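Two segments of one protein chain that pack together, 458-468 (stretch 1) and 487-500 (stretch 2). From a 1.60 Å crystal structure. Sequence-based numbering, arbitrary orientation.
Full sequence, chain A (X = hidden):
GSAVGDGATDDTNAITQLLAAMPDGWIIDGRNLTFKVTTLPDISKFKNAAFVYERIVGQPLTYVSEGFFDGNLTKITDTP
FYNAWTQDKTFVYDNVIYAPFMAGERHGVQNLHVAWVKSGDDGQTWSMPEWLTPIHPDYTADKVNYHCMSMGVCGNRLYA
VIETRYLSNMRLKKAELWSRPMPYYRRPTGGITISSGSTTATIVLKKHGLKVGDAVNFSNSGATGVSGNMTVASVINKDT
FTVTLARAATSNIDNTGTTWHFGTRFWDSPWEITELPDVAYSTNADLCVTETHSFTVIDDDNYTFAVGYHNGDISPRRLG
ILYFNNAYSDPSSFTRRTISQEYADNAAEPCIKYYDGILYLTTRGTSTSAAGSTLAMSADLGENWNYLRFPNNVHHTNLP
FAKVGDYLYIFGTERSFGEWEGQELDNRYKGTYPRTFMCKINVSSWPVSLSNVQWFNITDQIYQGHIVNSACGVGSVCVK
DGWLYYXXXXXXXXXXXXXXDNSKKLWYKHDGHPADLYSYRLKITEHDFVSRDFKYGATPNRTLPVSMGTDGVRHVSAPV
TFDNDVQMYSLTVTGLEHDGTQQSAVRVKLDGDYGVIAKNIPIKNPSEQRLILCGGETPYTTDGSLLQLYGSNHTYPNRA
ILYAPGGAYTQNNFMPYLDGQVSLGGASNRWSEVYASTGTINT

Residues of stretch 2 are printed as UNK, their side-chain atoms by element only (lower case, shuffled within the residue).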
ATOM      1  N   ILE A 458     -31.537  -1.403   0.603  1.00 11.16           N
ATOM      2  CA  ILE A 458     -30.717  -0.695   1.604  1.00 11.30           C
ATOM      3  C   ILE A 458     -29.381  -0.158   1.054  1.00 11.32           C
ATOM      4  O   ILE A 458     -28.747   0.705   1.686  1.00 12.17           O
ATOM      5  CB  ILE A 458     -30.414  -1.619   2.792  1.00 12.01           C
ATOM      6  CG1 ILE A 458     -29.935  -3.013   2.316  1.00 12.02           C
ATOM      7  CG2 ILE A 458     -31.695  -1.804   3.608  1.00 14.08           C
ATOM      8  CD1 ILE A 458     -29.208  -3.799   3.436  1.00 12.91           C
ATOM      9  N   THR A 459     -28.947  -0.684  -0.097  1.00 11.26           N
ATOM     10  CA  THR A 459     -27.705  -0.224  -0.751  1.00 12.03           C
ATOM     11  C   THR A 459     -27.715  -0.759  -2.179  1.00 11.98           C
ATOM     12  O   THR A 459     -28.424  -1.731  -2.453  1.00 12.26           O
ATOM     13  CB  THR A 459     -26.418  -0.708   0.003  1.00 12.51           C
ATOM     14  OG1 THR A 459     -25.262  -0.357  -0.770  1.00 13.73           O
ATOM     15  CG2 THR A 459     -26.421  -2.231   0.183  1.00 12.78           C
ATOM     16  N   ASP A 460     -27.001  -0.093  -3.094  1.00 11.22           N
ATOM     17  CA  ASP A 460     -26.880  -0.564  -4.469  1.00 10.99           C
ATOM     18  C   ASP A 460     -25.408  -0.795  -4.792  1.00 11.51           C
ATOM     19  O   ASP A 460     -24.543   0.062  -4.480  1.00 12.99           O
ATOM     20  CB  ASP A 460     -27.357   0.504  -5.472  1.00 11.92           C
ATOM     21  CG  ASP A 460     -28.884   0.663  -5.547  1.00 12.91           C
ATOM     22  OD1 ASP A 460     -29.627  -0.095  -4.893  1.00 12.51           O
ATOM     23  OD2 ASP A 460     -29.332   1.565  -6.311  1.00 13.63           O
ATOM     24  N   GLN A 461     -25.147  -1.891  -5.490  1.00 10.34           N
ATOM     25  CA  GLN A 461     -23.814  -2.315  -5.909  1.00  9.99           C
ATOM     26  C   GLN A 461     -23.637  -2.021  -7.402  1.00 10.97           C
ATOM     27  O   GLN A 461     -24.531  -1.445  -8.037  1.00 11.46           O
ATOM     28  CB  GLN A 461     -23.682  -3.831  -5.653  1.00 10.73           C
ATOM     29  CG  GLN A 461     -23.276  -4.107  -4.201  1.00 11.41           C
ATOM     30  CD  GLN A 461     -24.161  -3.403  -3.184  1.00 13.16           C
ATOM     31  OE1 GLN A 461     -25.340  -3.783  -2.984  1.00 14.37           O
ATOM     32  NE2 GLN A 461     -23.601  -2.370  -2.514  1.00 12.69           N
ATOM     33  N   ILE A 462     -22.515  -2.468  -7.953  1.00 10.53           N
ATOM     34  CA  ILE A 462     -22.264  -2.378  -9.394  1.00 10.35           C
ATOM     35  C   ILE A 462     -22.012  -3.774  -9.970  1.00 10.05           C
ATOM     36  O   ILE A 462     -21.268  -4.567  -9.401  1.00 10.94           O
ATOM     37  CB  ILE A 462     -21.024  -1.468  -9.670  1.00 10.65           C
ATOM     38  CG1 ILE A 462     -21.363  -0.002  -9.343  1.00 10.92           C
ATOM     39  CG2 ILE A 462     -20.523  -1.615 -11.143  1.00 10.16           C
ATOM     40  CD1 ILE A 462     -20.082   0.897  -9.246  1.00 11.09           C
ATOM     41  N   TYR A 463     -22.612  -4.027 -11.136  1.00  9.47           N
ATOM     42  CA  TYR A 463     -22.306  -5.181 -11.964  1.00 10.70           C
ATOM     43  C   TYR A 463     -21.546  -4.615 -13.173  1.00 10.60           C
ATOM     44  O   TYR A 463     -22.063  -3.736 -13.890  1.00 11.69           O
ATOM     45  CB  TYR A 463     -23.632  -5.853 -12.398  1.00 10.78           C
ATOM     46  CG  TYR A 463     -23.526  -6.761 -13.611  1.00 10.89           C
ATOM     47  CD1 TYR A 463     -22.830  -7.969 -13.559  1.00 11.43           C
ATOM     48  CD2 TYR A 463     -24.104  -6.380 -14.815  1.00 11.19           C
ATOM     49  CE1 TYR A 463     -22.712  -8.803 -14.675  1.00 12.21           C
ATOM     50  CE2 TYR A 463     -24.021  -7.216 -15.945  1.00 12.43           C
ATOM     51  CZ  TYR A 463     -23.319  -8.409 -15.879  1.00 12.90           C
ATOM     52  OH  TYR A 463     -23.200  -9.192 -16.998  1.00 13.70           O
ATOM     53  N   GLN A 464     -20.326  -5.101 -13.400  1.00  9.44           N
ATOM     54  CA  GLN A 464     -19.417  -4.442 -14.386  1.00  8.84           C
ATOM     55  C   GLN A 464     -19.959  -4.605 -15.840  1.00 10.75           C
ATOM     56  O   GLN A 464     -19.967  -3.654 -16.613  1.00 12.06           O
ATOM     57  CB  GLN A 464     -18.008  -5.013 -14.282  1.00  9.36           C
ATOM     58  CG  GLN A 464     -16.919  -4.206 -15.055  1.00 10.04           C
ATOM     59  CD  GLN A 464     -16.916  -4.459 -16.537  1.00 10.76           C
ATOM     60  OE1 GLN A 464     -17.076  -5.598 -16.981  1.00 10.85           O
ATOM     61  NE2 GLN A 464     -16.668  -3.404 -17.322  1.00 11.01           N
ATOM     62  N   GLY A 465     -20.406  -5.814 -16.220  1.00 11.47           N
ATOM     63  CA  GLY A 465     -21.092  -5.961 -17.507  1.00 12.89           C
ATOM     64  C   GLY A 465     -20.355  -6.588 -18.682  1.00 13.38           C
ATOM     65  O   GLY A 465     -21.020  -6.966 -19.648  1.00 16.95           O
ATOM     66  N   HIS A 466     -19.024  -6.720 -18.660  1.00 12.38           N
ATOM     67  CA  HIS A 466     -18.340  -7.248 -19.855  1.00 12.33           C
ATOM     68  C   HIS A 466     -18.171  -8.760 -19.850  1.00 13.27           C
ATOM     69  O   HIS A 466     -17.617  -9.324 -20.797  1.00 14.95           O
ATOM     70  CB  HIS A 466     -16.966  -6.617 -20.082  1.00 11.15           C
ATOM     71  CG  HIS A 466     -16.998  -5.152 -20.398  1.00 12.14           C
ATOM     72  ND1 HIS A 466     -15.847  -4.452 -20.688  1.00 12.49           N
ATOM     73  CD2 HIS A 466     -18.024  -4.264 -20.520  1.00 12.97           C
ATOM     74  CE1 HIS A 466     -16.152  -3.191 -20.961  1.00 12.33           C
ATOM     75  NE2 HIS A 466     -17.461  -3.042 -20.848  1.00 12.60           N
ATOM     76  N   ILE A 467     -18.660  -9.413 -18.801  1.00 12.71           N
ATOM     77  CA  ILE A 467     -18.878 -10.877 -18.816  1.00 13.50           C
ATOM     78  C   ILE A 467     -20.245 -11.155 -18.211  1.00 13.83           C
ATOM     79  O   ILE A 467     -20.803 -10.312 -17.492  1.00 13.20           O
ATOM     80  CB  ILE A 467     -17.776 -11.709 -18.086  1.00 13.89           C
ATOM     81  CG1 ILE A 467     -17.782 -11.481 -16.558  1.00 13.33           C
ATOM     82  CG2 ILE A 467     -16.383 -11.457 -18.677  1.00 15.06           C
ATOM     83  CD1 ILE A 467     -16.775 -12.390 -15.854  1.00 14.39           C
ATOM     84  N   VAL A 468     -20.796 -12.325 -18.528  1.00 13.45           N
ATOM     85  CA  VAL A 468     -22.160 -12.635 -18.127  1.00 13.77           C
ATOM     86  C   VAL A 468     -22.221 -12.871 -16.621  1.00 12.70           C
ATOM     87  O   VAL A 468     -23.236 -12.561 -15.995  1.00 12.46           O
ATOM     88  CB  VAL A 468     -22.712 -13.876 -18.877  1.00 15.76           C
ATOM     89  CG1 VAL A 468     -22.006 -15.160 -18.399  1.00 17.08           C
ATOM     90  CG2 VAL A 468     -24.212 -13.963 -18.664  1.00 16.20           C
ATOM     91  N   UNK A 487     -22.115  -9.556   4.675  1.00  9.53           N
ATOM     92  CA  UNK A 487     -20.810  -9.416   4.031  1.00 10.00           C
ATOM     93  C   UNK A 487     -20.939 -10.151   2.713  1.00 10.77           C
ATOM     94  O   UNK A 487     -21.287 -11.347   2.671  1.00 10.49           O
ATOM     95  c   UNK A 487     -18.279  -9.761   4.256  1.00  9.96           C
ATOM     96  c   UNK A 487     -18.601  -9.812   7.230  1.00 11.16           C
ATOM     97  c   UNK A 487     -19.766  -9.401   6.305  1.00 10.24           C
ATOM     98  c   UNK A 487     -19.680 -10.015   4.899  1.00 10.02           C
ATOM     99  N   UNK A 488     -20.667  -9.446   1.625  1.00  9.94           N
ATOM    100  CA  UNK A 488     -21.161  -9.920   0.326  1.00  9.57           C
ATOM    101  C   UNK A 488     -20.404  -9.263  -0.817  1.00 10.05           C
ATOM    102  O   UNK A 488     -19.571  -8.385  -0.589  1.00 10.22           O
ATOM    103  c   UNK A 488     -23.221  -5.990   1.164  1.00 11.87           C
ATOM    104  c   UNK A 488     -23.453  -7.616  -1.098  1.00 11.77           C
ATOM    105  c   UNK A 488     -23.017  -8.173   0.102  1.00 11.14           C
ATOM    106  c   UNK A 488     -23.779  -6.267  -1.174  1.00 12.19           C
ATOM    107  c   UNK A 488     -22.902  -7.351   1.215  1.00 10.91           C
ATOM    108  c   UNK A 488     -23.669  -5.446  -0.033  1.00 12.02           C
ATOM    109  c   UNK A 488     -22.664  -9.644   0.188  1.00  9.87           C
ATOM    110  N   UNK A 489     -20.718  -9.674  -2.055  1.00  9.21           N
ATOM    111  CA  UNK A 489     -19.953  -9.189  -3.213  1.00 10.14           C
ATOM    112  C   UNK A 489     -20.547  -8.012  -3.958  1.00 10.61           C
ATOM    113  O   UNK A 489     -21.760  -7.796  -3.970  1.00 10.80           O
ATOM    114  N   UNK A 490     -19.644  -7.217  -4.539  1.00  9.45           N
ATOM    115  CA  UNK A 490     -20.032  -6.206  -5.530  1.00 10.60           C
ATOM    116  C   UNK A 490     -18.893  -5.994  -6.508  1.00 10.03           C
ATOM    117  O   UNK A 490     -17.755  -6.392  -6.211  1.00 10.54           O
ATOM    118  N   UNK A 491     -19.178  -5.391  -7.673  1.00 10.04           N
ATOM    119  CA  UNK A 491     -18.120  -5.122  -8.648  1.00  9.29           C
ATOM    120  C   UNK A 491     -17.885  -3.631  -8.751  1.00  9.94           C
ATOM    121  O   UNK A 491     -18.267  -2.866  -7.840  1.00 10.90           O
ATOM    122  c   UNK A 491     -18.855  -7.236  -9.801  1.00 10.16           C
ATOM    123  o   UNK A 491     -19.240  -7.364 -12.196  1.00 12.24           O
ATOM    124  o   UNK A 491     -19.239  -9.236 -11.008  1.00 13.22           O
ATOM    125  c   UNK A 491     -19.140  -7.992 -11.104  1.00 12.22           C
ATOM    126  c   UNK A 491     -18.482  -5.735 -10.030  1.00  9.01           C
ATOM    127  N   UNK A 492     -17.219  -3.238  -9.839  1.00  9.89           N
ATOM    128  CA  UNK A 492     -16.964  -1.811 -10.156  1.00  9.80           C
ATOM    129  C   UNK A 492     -16.966  -1.780 -11.674  1.00 10.63           C
ATOM    130  O   UNK A 492     -17.087  -2.845 -12.305  1.00 10.98           O
ATOM    131  o   UNK A 492     -13.446  -2.269  -9.227  1.00 17.40           O
ATOM    132  o   UNK A 492     -14.210  -2.153 -11.237  1.00 16.96           O
ATOM    133  c   UNK A 492     -15.648  -1.278  -9.497  1.00 12.13           C
ATOM    134  c   UNK A 492     -14.361  -1.950 -10.025  1.00 15.43           C
ATOM    135  N   UNK A 493     -16.873  -0.602 -12.285  1.00  9.43           N
ATOM    136  CA  UNK A 493     -17.015  -0.568 -13.755  1.00  9.91           C
ATOM    137  C   UNK A 493     -15.740  -0.881 -14.536  1.00 10.39           C
ATOM    138  O   UNK A 493     -15.761  -0.903 -15.764  1.00 11.57           O
ATOM    139  c   UNK A 493     -21.386   0.319 -13.951  1.00 12.86           C
ATOM    140  c   UNK A 493     -17.593   0.798 -14.181  1.00 10.38           C
ATOM    141  c   UNK A 493     -19.422   2.025 -12.922  1.00 12.65           C
ATOM    142  c   UNK A 493     -19.052   0.986 -13.790  1.00 11.04           C
ATOM    143  c   UNK A 493     -20.051   0.142 -14.321  1.00 11.19           C
ATOM    144  c   UNK A 493     -20.730   2.214 -12.549  1.00 13.75           C
ATOM    145  c   UNK A 493     -21.725   1.361 -13.069  1.00 13.84           C
ATOM    146  N   UNK A 494     -14.635  -1.168 -13.863  1.00 10.71           N
ATOM    147  CA  UNK A 494     -13.374  -1.469 -14.570  1.00 11.06           C
ATOM    148  C   UNK A 494     -13.382  -2.893 -15.107  1.00 10.76           C
ATOM    149  O   UNK A 494     -13.470  -3.882 -14.358  1.00 11.18           O
ATOM    150  c   UNK A 494     -12.097   0.126 -13.037  1.00 13.81           C
ATOM    151  c   UNK A 494     -10.944   0.236 -12.040  1.00 14.41           C
ATOM    152  c   UNK A 494     -11.948   1.175 -14.114  1.00 14.36           C
ATOM    153  c   UNK A 494     -12.165  -1.281 -13.646  1.00 12.03           C
ATOM    154  N   UNK A 495     -13.326  -2.992 -16.427  1.00 11.09           N
ATOM    155  CA  UNK A 495     -13.439  -4.295 -17.103  1.00 11.17           C
ATOM    156  C   UNK A 495     -12.276  -5.232 -16.810  1.00 11.46           C
ATOM    157  O   UNK A 495     -11.134  -4.803 -16.677  1.00 10.86           O
ATOM    158  o   UNK A 495     -13.608  -5.297 -19.292  1.00 11.82           O
ATOM    159  c   UNK A 495     -13.449  -4.035 -18.610  1.00 10.97           C
ATOM    160  N   UNK A 496     -12.541  -6.551 -16.765  1.00 11.12           N
ATOM    161  CA  UNK A 496     -11.446  -7.530 -16.692  1.00 10.85           C
ATOM    162  C   UNK A 496     -10.829  -7.852 -18.069  1.00 11.04           C
ATOM    163  O   UNK A 496      -9.799  -8.545 -18.157  1.00 11.18           O
ATOM    164  c   UNK A 496     -13.889  -7.177 -16.727  1.00 12.02           C
ATOM    165  c   UNK A 496     -12.167  -8.795 -16.171  1.00 11.07           C
ATOM    166  c   UNK A 496     -13.586  -8.670 -16.768  1.00 11.80           C
ATOM    167  N   UNK A 497     -11.467  -7.367 -19.139  1.00 10.78           N
ATOM    168  CA  UNK A 497     -10.955  -7.600 -20.524  1.00 11.82           C
ATOM    169  C   UNK A 497     -10.836  -9.100 -20.870  1.00 11.45           C
ATOM    170  O   UNK A 497      -9.911  -9.518 -21.562  1.00 11.94           O
ATOM    171  c   UNK A 497      -9.627  -6.815 -20.793  1.00 12.05           C
ATOM    172  c   UNK A 497      -9.392  -4.554 -19.599  1.00 12.69           C
ATOM    173  c   UNK A 497     -10.840  -3.277 -20.747  1.00 13.45           C
ATOM    174  n   UNK A 497      -9.952  -3.296 -19.698  1.00 13.04           N
ATOM    175  c   UNK A 497     -12.490  -2.541 -22.276  1.00 14.16           C
ATOM    176  c   UNK A 497     -11.667  -4.821 -22.432  1.00 13.75           C
ATOM    177  c   UNK A 497      -9.892  -5.360 -20.592  1.00 12.87           C
ATOM    178  c   UNK A 497     -10.838  -4.566 -21.326  1.00 12.90           C
ATOM    179  c   UNK A 497     -12.500  -3.807 -22.886  1.00 14.45           C
ATOM    180  c   UNK A 497     -11.672  -2.266 -21.194  1.00 13.30           C
ATOM    181  N   UNK A 498     -11.735  -9.929 -20.340  1.00 11.56           N
ATOM    182  CA  UNK A 498     -11.756 -11.325 -20.773  1.00 12.46           C
ATOM    183  C   UNK A 498     -12.086 -11.369 -22.264  1.00 12.96           C
ATOM    184  O   UNK A 498     -11.553 -12.219 -22.994  1.00 13.81           O
ATOM    185  c   UNK A 498     -12.810 -12.105 -19.970  1.00 12.92           C
ATOM    186  o   UNK A 498     -12.449 -12.084 -18.578  1.00 16.42           O
ATOM    187  N   UNK A 499     -12.953 -10.458 -22.711  1.00 13.10           N
ATOM    188  CA  UNK A 499     -13.142 -10.180 -24.151  1.00 13.02           C
ATOM    189  C   UNK A 499     -12.293  -8.934 -24.398  1.00 13.21           C
ATOM    190  O   UNK A 499     -12.617  -7.842 -23.913  1.00 14.45           O
ATOM    191  c   UNK A 499     -15.196 -12.416 -24.602  1.00 17.83           C
ATOM    192  c   UNK A 499     -14.793  -9.697 -26.006  1.00 13.79           C
ATOM    193  c   UNK A 499     -14.607  -9.900 -24.489  1.00 14.22           C
ATOM    194  c   UNK A 499     -15.500 -11.038 -23.969  1.00 16.14           C
ATOM    195  N   UNK A 500     -11.175  -9.123 -25.072  1.00 12.56           N
ATOM    196  CA  UNK A 500     -10.125  -8.103 -25.065  1.00 12.86           C
ATOM    197  C   UNK A 500      -8.793  -8.818 -24.978  1.00 13.78           C
ATOM    198  O   UNK A 500      -8.686  -9.953 -25.499  1.00 14.77           O
TER
HETATM  199  O   HOH W   1     -20.451  -3.009  -6.035  1.00 11.08           O
HETATM  200  O   HOH W   2     -19.486  -8.352 -14.717  1.00 13.85           O
HETATM  201  O   HOH W   3     -14.546  -9.044 -20.690  1.00 14.45           O

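Position 487 carries four carbons, forked at the first with one arm two carbons long, and lies out of reach of stretch 1: Ile487. At 488 one carbon leads to a ring of six carbons, with CA-to-CB toward the partner, and the ring meets Thr459 and Gln461; this is Phe488. Phe488 CZ lies 4.2 Å from Thr459 CG2, and Gln461 OE1 meets the ring edge, 3.4 Å from Phe488 CE2.

Position 489 has no side-chain atoms, and its backbone O lies 4.0 Å from Gln461 CG: Gly489. Position 490 is equally bare, and the gap is filled from across, Gln461 CG sitting 4.1 Å from the CA of 490. An ideal CB would come within 3.0 Å of that Gln461 CG; the residue is Gly490.

Three carbons, the third bearing two oxygens, extend from 491, its CA-to-CB toward stretch 1, one oxygen beside the backbone of Gln464. The length and carboxylate identify Glu491. Gln464 N donates to Glu491 OE1 (2.8 Å, nearly linear), while Glu491 N donates to Ile462 O at 2.8 Å.

Position 492 has two carbons, the second with two oxygens, with CA-to-CB away: Asp492. Asp492 OD1 accepts from the backbone N of 494 at 2.8 Å, a bond within the stretch.

At 493 one carbon precedes a six-carbon ring. CA-to-CB points away, but the ring returns to cover Ile462; this is Phe493. Ile462 CG2 stands over the ring face, 3.5 Å from Phe493 CE1, in a CH-pi contact.

Four carbons forked at the second, CA-to-CB away, make 494 Leu494. A single carbon and oxygen at 495 give a side chain whose oxygen reaches the His466 ring. It is Ser495; a hydrogen bond of 2.8 Å joins Ser495 OG to His466 ND1, and Ser495 OG also accepts from the backbone N of 497 at 3.0 Å.

At 496 three carbons close onto the backbone nitrogen, near Gln464 OE1: Pro496. One carbon, then fused rings of eight carbons and one nitrogen, near the His466 ring, define 497 as Trp497, its face receiving the His466 edge. One carbon, near Ile467, and one oxygen make 498 Ser498. Four carbons forked at the first, one 4.2 Å from His466 O, give Ile499 at 499; 500, lacking a side chain, is Gly500.

The contact combines one direct backbone hydrogen bond, Glu491 N to Ile462 O, with side chains that bond main-chain groups. Gln464 is held at both ends, its N by Glu491 and Gln464 NE2 donating to Phe493 O at 3.1 Å. Water 1 bridges Ile462 N (2.9 Å) and Glu491 O (2.8 Å).

Stretch 2, residues 487-500: IFGGEDFLSPWSIG
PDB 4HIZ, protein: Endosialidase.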